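Local coordinates for cellulase IBT99 (Metagenomes, PDB 6WBT) that hydrolyses 6-phospho-alpha-glucosides as a glycoside hydrolase family 4 enzyme, using NAD and a manganese ion, at the interface of chains A and B. Sequence-based numbering; all coordinates share one arbitrary frame. Chains: chain A/B, cellulase IBT99.

The interface of chains A and B. Residues chain A 354, 383, 387, 391; chain B 383-384, 387.
The carboxylates of A:Glu387 and B:Glu387 lie face over face across the two-fold axis, their planes 10° apart and A:Glu387 CD 4.1 Å from B:Glu387 CD. Such a stacking of two acids, which would probably repel each other if both are charged, illustrates how flanking lysines are likely to make the pairing tolerable at a symmetric interface. The inner face of each carboxylate is thus turned to its twin, while the amino groups of A:Lys383 and B:Lys383 stand at two edges of the sandwich, one on each flank, between the two planes.

Each lysine serves both acids. On its own helix, A:Lys383 NZ hydrogen-bonds A:Glu387 OE2 at 3.1 Å, meeting the anti side of the oxygen 28° out of the carboxylate plane. Across the interface the same NZ makes a longer salt bridge, 4.0 Å from B:Glu387 OE1. The twin arrangement has B:Lys383 NZ 2.9 Å from B:Glu387 OE2 and 3.8 Å from A:Glu387 OE1. A bend at the last lysine torsion (chi4 61° in A:Lys383) turns each amino group towards the acids, leaving CE against the OE1 opposite.

Water 1 adds a bridge, lying 2.5 Å from A:Glu387 OE2 and also bonding B:Lys383 NZ; its link to A:Ser354 OG is weak. Below the charged tips, A:Glu387 CB touches B:Glu387 CB at 3.7 Å, and at the flank the methyl of A:Ala391 packs on CA of B:Gly384, where the missing side chain permits close approach.

An alanine in place of A:Glu387 would probably leave A:Lys383 without its same-helix acid, deprive B:Lys383 of its cross-chain mate and open a gap over the face of B:Glu387.

Here helix 380-402 of one chain meets its copy through a four-residue charge cluster, which is likely to help hold two subunits together in the deposited tetramer, although the structure alone does not show that this assembly forms in solution.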
# COMPACT_ATOMS: atom_id res chain seq x y z
N SER A 354 -8.40 1.12 -3.87
CA SER A 354 -8.25 2.25 -2.96
C SER A 354 -9.12 2.06 -1.72
O SER A 354 -10.02 1.22 -1.67
CB SER A 354 -8.62 3.55 -3.68
OG SER A 354 -7.78 3.77 -4.80
N LYS A 383 -9.17 -5.96 -11.62
CA LYS A 383 -8.71 -4.73 -10.98
C LYS A 383 -8.86 -3.54 -11.92
O LYS A 383 -9.39 -2.50 -11.54
CB LYS A 383 -7.26 -4.88 -10.53
CG LYS A 383 -6.60 -3.58 -10.10
CD LYS A 383 -5.11 -3.77 -9.84
CE LYS A 383 -4.42 -2.44 -9.58
NZ LYS A 383 -4.96 -1.75 -8.37
N GLU A 387 -11.01 -0.29 -11.28
CA GLU A 387 -10.28 0.97 -11.13
C GLU A 387 -10.87 2.06 -12.03
O GLU A 387 -10.92 3.23 -11.64
CB GLU A 387 -8.80 0.77 -11.44
CG GLU A 387 -8.01 0.05 -10.36
CD GLU A 387 -7.74 0.92 -9.14
OE1 GLU A 387 -8.09 2.12 -9.17
OE2 GLU A 387 -7.15 0.41 -8.16
N ALA A 391 -12.84 5.26 -10.35
CA ALA A 391 -12.44 6.62 -10.70
C ALA A 391 -13.60 7.39 -11.31
O ALA A 391 -13.78 8.58 -11.02
CB ALA A 391 -11.24 6.59 -11.65
N LYS B 383 -5.22 8.79 -12.58
CA LYS B 383 -4.99 7.44 -12.08
C LYS B 383 -5.90 6.44 -12.78
O LYS B 383 -5.44 5.36 -13.20
CB LYS B 383 -5.21 7.39 -10.57
CG LYS B 383 -5.30 5.98 -10.00
CD LYS B 383 -5.63 6.00 -8.51
CE LYS B 383 -5.95 4.60 -8.00
NZ LYS B 383 -4.81 3.66 -8.20
N GLY B 384 -7.18 6.77 -12.94
CA GLY B 384 -8.11 5.84 -13.56
C GLY B 384 -7.76 5.53 -15.00
O GLY B 384 -7.89 4.38 -15.44
N GLU B 387 -4.51 3.39 -14.80
CA GLU B 387 -4.80 2.05 -14.29
C GLU B 387 -5.46 1.18 -15.35
O GLU B 387 -5.23 -0.04 -15.37
CB GLU B 387 -5.71 2.15 -13.05
CG GLU B 387 -5.01 2.60 -11.78
CD GLU B 387 -4.21 1.50 -11.11
OE1 GLU B 387 -4.21 0.36 -11.63
OE2 GLU B 387 -3.59 1.76 -10.07
O HOH W 1 -5.85 1.45 -6.26